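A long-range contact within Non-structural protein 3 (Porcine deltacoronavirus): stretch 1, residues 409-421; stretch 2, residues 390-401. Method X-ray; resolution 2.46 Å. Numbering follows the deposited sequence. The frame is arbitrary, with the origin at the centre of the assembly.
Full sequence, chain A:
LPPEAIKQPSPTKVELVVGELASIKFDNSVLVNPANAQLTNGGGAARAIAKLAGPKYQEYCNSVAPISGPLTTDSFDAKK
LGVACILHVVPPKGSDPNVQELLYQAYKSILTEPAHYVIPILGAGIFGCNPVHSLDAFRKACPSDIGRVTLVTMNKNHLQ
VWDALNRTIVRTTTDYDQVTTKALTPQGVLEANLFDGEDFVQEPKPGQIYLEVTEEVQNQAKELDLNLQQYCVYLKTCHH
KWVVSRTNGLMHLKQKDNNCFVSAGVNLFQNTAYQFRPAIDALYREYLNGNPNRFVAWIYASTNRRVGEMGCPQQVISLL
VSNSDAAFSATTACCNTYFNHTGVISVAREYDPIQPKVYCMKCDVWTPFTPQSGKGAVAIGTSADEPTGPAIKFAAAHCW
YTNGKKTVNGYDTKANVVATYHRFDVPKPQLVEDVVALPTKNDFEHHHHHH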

# COMPACT_ATOMS: atom_id res chain seq x y z
N ASN A 409 17.03 3.00 38.44
CA ASN A 409 15.67 2.59 38.07
C ASN A 409 15.53 1.08 37.81
O ASN A 409 14.44 0.61 37.47
CB ASN A 409 15.22 3.36 36.83
CG ASN A 409 15.07 4.83 37.11
OD1 ASN A 409 15.83 5.41 37.88
ND2 ASN A 409 14.05 5.44 36.51
N GLY A 410 16.63 0.33 37.97
CA GLY A 410 16.66 -1.12 37.85
C GLY A 410 17.43 -1.77 38.99
O GLY A 410 17.18 -1.47 40.17
N TYR A 411 18.39 -2.65 38.67
CA TYR A 411 19.14 -3.40 39.67
C TYR A 411 20.38 -2.62 40.13
O TYR A 411 20.74 -1.57 39.60
CB TYR A 411 19.55 -4.77 39.11
CG TYR A 411 18.45 -5.52 38.39
CD1 TYR A 411 18.73 -6.38 37.33
CD2 TYR A 411 17.11 -5.37 38.77
CE1 TYR A 411 17.72 -7.06 36.67
CE2 TYR A 411 16.09 -6.05 38.11
CZ TYR A 411 16.40 -6.89 37.07
OH TYR A 411 15.38 -7.56 36.41
N ASP A 412 21.06 -3.15 41.15
CA ASP A 412 22.34 -2.60 41.60
C ASP A 412 23.34 -3.73 41.77
O ASP A 412 23.99 -3.90 42.80
CB ASP A 412 22.18 -1.80 42.89
CG ASP A 412 23.47 -1.08 43.29
OD1 ASP A 412 24.00 -0.30 42.46
OD2 ASP A 412 23.94 -1.31 44.43
N THR A 413 23.44 -4.56 40.73
CA THR A 413 24.51 -5.53 40.66
C THR A 413 25.65 -4.94 39.84
O THR A 413 25.62 -3.77 39.43
CB THR A 413 24.00 -6.84 40.06
OG1 THR A 413 25.11 -7.67 39.69
CG2 THR A 413 23.15 -6.55 38.83
N LYS A 414 26.69 -5.74 39.61
CA LYS A 414 27.76 -5.35 38.71
C LYS A 414 27.28 -5.55 37.28
O LYS A 414 26.72 -6.59 36.93
CB LYS A 414 29.04 -6.15 38.97
CG LYS A 414 29.02 -7.60 38.50
CD LYS A 414 30.39 -8.09 38.07
CE LYS A 414 30.66 -9.49 38.64
NZ LYS A 414 32.02 -10.01 38.33
N ALA A 415 27.47 -4.52 36.47
CA ALA A 415 26.99 -4.54 35.10
C ALA A 415 27.88 -3.62 34.29
O ALA A 415 28.38 -2.61 34.80
CB ALA A 415 25.53 -4.08 35.00
N ASN A 416 28.09 -3.98 33.04
CA ASN A 416 28.76 -3.06 32.13
C ASN A 416 27.96 -1.77 32.02
O ASN A 416 26.73 -1.76 32.16
CB ASN A 416 28.94 -3.73 30.78
CG ASN A 416 29.80 -4.96 30.88
OD1 ASN A 416 30.80 -4.95 31.61
ND2 ASN A 416 29.43 -6.02 30.18
N VAL A 417 28.66 -0.67 31.84
CA VAL A 417 28.02 0.58 31.46
C VAL A 417 28.16 0.71 29.94
O VAL A 417 29.20 0.30 29.38
CB VAL A 417 28.64 1.78 32.22
CG1 VAL A 417 30.05 2.01 31.79
CG2 VAL A 417 27.82 3.04 31.99
N VAL A 418 27.10 1.16 29.28
CA VAL A 418 27.09 1.24 27.81
C VAL A 418 26.81 2.63 27.27
O VAL A 418 26.96 2.85 26.06
CB VAL A 418 26.11 0.23 27.19
CG1 VAL A 418 26.59 -1.18 27.47
CG2 VAL A 418 24.67 0.46 27.69
N ALA A 419 26.47 3.59 28.12
CA ALA A 419 26.40 4.98 27.68
C ALA A 419 26.53 5.85 28.91
O ALA A 419 26.03 5.48 29.98
CB ALA A 419 25.09 5.27 26.93
N THR A 420 27.18 7.00 28.76
CA THR A 420 27.34 7.98 29.83
C THR A 420 27.14 9.37 29.26
O THR A 420 27.46 9.63 28.09
CB THR A 420 28.74 7.91 30.48
OG1 THR A 420 29.74 7.98 29.46
CG2 THR A 420 28.93 6.62 31.28
N TYR A 421 26.60 10.26 30.08
CA TYR A 421 26.48 11.67 29.72
C TYR A 421 27.44 12.50 30.56
O TYR A 421 27.46 12.39 31.79
CB TYR A 421 25.05 12.19 29.93
CG TYR A 421 24.99 13.68 29.76
CD1 TYR A 421 25.14 14.25 28.49
CD2 TYR A 421 24.83 14.52 30.85
CE1 TYR A 421 25.12 15.63 28.31
CE2 TYR A 421 24.80 15.90 30.68
CZ TYR A 421 24.94 16.44 29.39
OH TYR A 421 24.91 17.79 29.18
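Stretch 2 (390-401) PAIKFAAAHCWY

Stretch 2 is a β-hairpin whose first strand, 391-395, pairs antiparallel with the strand of stretch 1 that passes through Val417 and Tyr421; the N-to-C directions of the two strands differ by 144° and their axes approach to 4.5 Å. Four backbone hydrogen bonds hold this edge: Ile392 N to Ala419 O (2.8 Å), Val418 N to Ile392 O (2.8 Å), Tyr421 N to Pro390 O (2.9 Å) and Phe394 N to Asn416 O (3.0 Å). Ile392 thus uses both its amide and its carbonyl, but on residues adjacent in sequence, Ala419 and Val418. The cause is a β-bulge: Val417 pairs with Lys393, yet Ala419 pairs with Ile392, so Val418 is the extra residue, with phi/psi of -123/-7 where its neighbours are extended. Short CA-H...O contacts fill in between the amide bonds, among them Ala391 CA to Ala419 O at 3.1 Å and Lys393 CA to Asn416 O at 3.2 Å.

Beyond Ala395 the chain of stretch 2 reverses in a type I' turn through Ala396 and Ala397, both with positive phi, and returns as strand 398-401. Lys393 and Trp400 are bonded to each other in both directions, Lys393 N to Trp400 O at 3.1 Å and Trp400 N to Lys393 O at 3.0 Å. Further along this second strand, Asn409 N donates to Tyr401 O (3.2 Å), tying the start of stretch 1 to the hairpin as well.

Between these anchors, the loop of stretch 1 crosses the side chain of Trp400, whose CA-to-CB bond points toward stretch 1 and whose chi1 is 68° (p). Tyr411 N lies over one face of the indole; Ala415 CB reaches Trp400 CH2 at 3.5 Å and Ala395 CB at the same distance. Trp400 NE1 comes within 3.4 Å of Tyr411 O, but the angle is too poor for a hydrogen bond. The Tyr411 ring leans obliquely against that of His398, centroids 4.7 Å apart and planes at 33°, with His398 CD2 over its face. Gly410 passes close to Trp400, its N 3.9 Å from Trp400 CB; an ideal CB on Gly410 would clash with that atom at 2.7 Å. The Lys393 side chain runs along the loop, its CD 3.6 Å from Ala415 O.

Along the paired strands, Val417 CG2 packs on Ala391 CB at 3.6 Å, on the face shared with Lys393 and Thr420. Val418 CG2 meets Ile392 CG2 at 3.7 Å, and Tyr421 CB lies 4.3 Å from Pro390 CB. Together the two stretches bury 946 Å².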

# COMPACT_ATOMS: atom_id res chain seq x y z
N PRO A 390 25.12 10.45 35.06
CA PRO A 390 24.04 9.73 34.35
C PRO A 390 24.59 8.73 33.35
O PRO A 390 25.42 9.06 32.50
CB PRO A 390 23.26 10.85 33.65
CG PRO A 390 23.62 12.10 34.37
CD PRO A 390 25.00 11.91 34.95
N ALA A 391 24.13 7.48 33.45
CA ALA A 391 24.67 6.41 32.63
C ALA A 391 23.58 5.39 32.32
O ALA A 391 22.44 5.50 32.78
CB ALA A 391 25.86 5.73 33.33
N ILE A 392 23.96 4.40 31.53
CA ILE A 392 23.10 3.26 31.25
C ILE A 392 23.91 2.00 31.50
O ILE A 392 25.06 1.89 31.06
CB ILE A 392 22.55 3.28 29.80
CG1 ILE A 392 21.58 4.47 29.62
CG2 ILE A 392 21.85 2.00 29.50
CD1 ILE A 392 20.93 4.59 28.22
N LYS A 393 23.34 1.07 32.25
CA LYS A 393 23.97 -0.21 32.49
C LYS A 393 23.15 -1.32 31.84
O LYS A 393 21.92 -1.24 31.75
CB LYS A 393 24.15 -0.48 34.00
CG LYS A 393 25.13 0.46 34.72
CD LYS A 393 25.86 -0.26 35.84
CE LYS A 393 25.84 0.55 37.15
NZ LYS A 393 26.04 -0.33 38.37
N PHE A 394 23.87 -2.34 31.39
CA PHE A 394 23.31 -3.46 30.65
C PHE A 394 23.90 -4.74 31.23
O PHE A 394 25.12 -4.87 31.32
CB PHE A 394 23.65 -3.33 29.16
CG PHE A 394 22.87 -4.24 28.25
CD1 PHE A 394 23.15 -5.60 28.18
CD2 PHE A 394 21.89 -3.73 27.40
CE1 PHE A 394 22.45 -6.43 27.32
CE2 PHE A 394 21.19 -4.56 26.53
CZ PHE A 394 21.47 -5.90 26.49
N ALA A 395 23.04 -5.67 31.63
CA ALA A 395 23.49 -6.98 32.08
C ALA A 395 22.30 -7.92 32.09
O ALA A 395 21.19 -7.51 32.44
CB ALA A 395 24.13 -6.92 33.47
N ALA A 396 22.54 -9.17 31.72
CA ALA A 396 21.51 -10.21 31.77
C ALA A 396 20.26 -9.80 30.97
O ALA A 396 19.13 -9.99 31.42
CB ALA A 396 21.14 -10.54 33.22
N ALA A 397 20.48 -9.21 29.79
CA ALA A 397 19.41 -8.79 28.87
C ALA A 397 18.45 -7.79 29.51
O ALA A 397 17.31 -7.66 29.05
CB ALA A 397 18.65 -9.99 28.32
N HIS A 398 18.87 -7.11 30.56
CA HIS A 398 18.13 -6.00 31.13
C HIS A 398 19.05 -4.79 31.10
O HIS A 398 20.27 -4.93 31.19
CB HIS A 398 17.65 -6.31 32.56
CG HIS A 398 16.81 -5.23 33.18
ND1 HIS A 398 15.59 -4.84 32.65
CD2 HIS A 398 16.99 -4.49 34.30
CE1 HIS A 398 15.07 -3.89 33.41
NE2 HIS A 398 15.90 -3.66 34.42
N CYS A 399 18.47 -3.60 30.95
CA CYS A 399 19.24 -2.37 30.91
C CYS A 399 18.45 -1.29 31.60
O CYS A 399 17.21 -1.33 31.62
CB CYS A 399 19.60 -1.96 29.46
SG CYS A 399 18.23 -1.52 28.43
N TRP A 400 19.15 -0.32 32.19
CA TRP A 400 18.45 0.59 33.07
C TRP A 400 19.26 1.85 33.21
O TRP A 400 20.50 1.82 33.11
CB TRP A 400 18.19 -0.05 34.45
CG TRP A 400 19.45 -0.27 35.24
CD1 TRP A 400 20.05 0.63 36.07
CD2 TRP A 400 20.27 -1.46 35.28
NE1 TRP A 400 21.19 0.08 36.63
CE2 TRP A 400 21.34 -1.20 36.16
CE3 TRP A 400 20.18 -2.72 34.68
CZ2 TRP A 400 22.32 -2.15 36.45
CZ3 TRP A 400 21.17 -3.66 34.95
CH2 TRP A 400 22.22 -3.37 35.83
N TYR A 401 18.57 2.95 33.46
CA TYR A 401 19.24 4.21 33.72
C TYR A 401 19.69 4.27 35.18
O TYR A 401 19.00 3.81 36.09
CB TYR A 401 18.31 5.38 33.43
CG TYR A 401 18.86 6.70 33.91
CD1 TYR A 401 20.11 7.15 33.50
CD2 TYR A 401 18.13 7.49 34.78
CE1 TYR A 401 20.61 8.35 33.95
CE2 TYR A 401 18.62 8.70 35.23
CZ TYR A 401 19.87 9.13 34.81
OH TYR A 401 20.37 10.33 35.26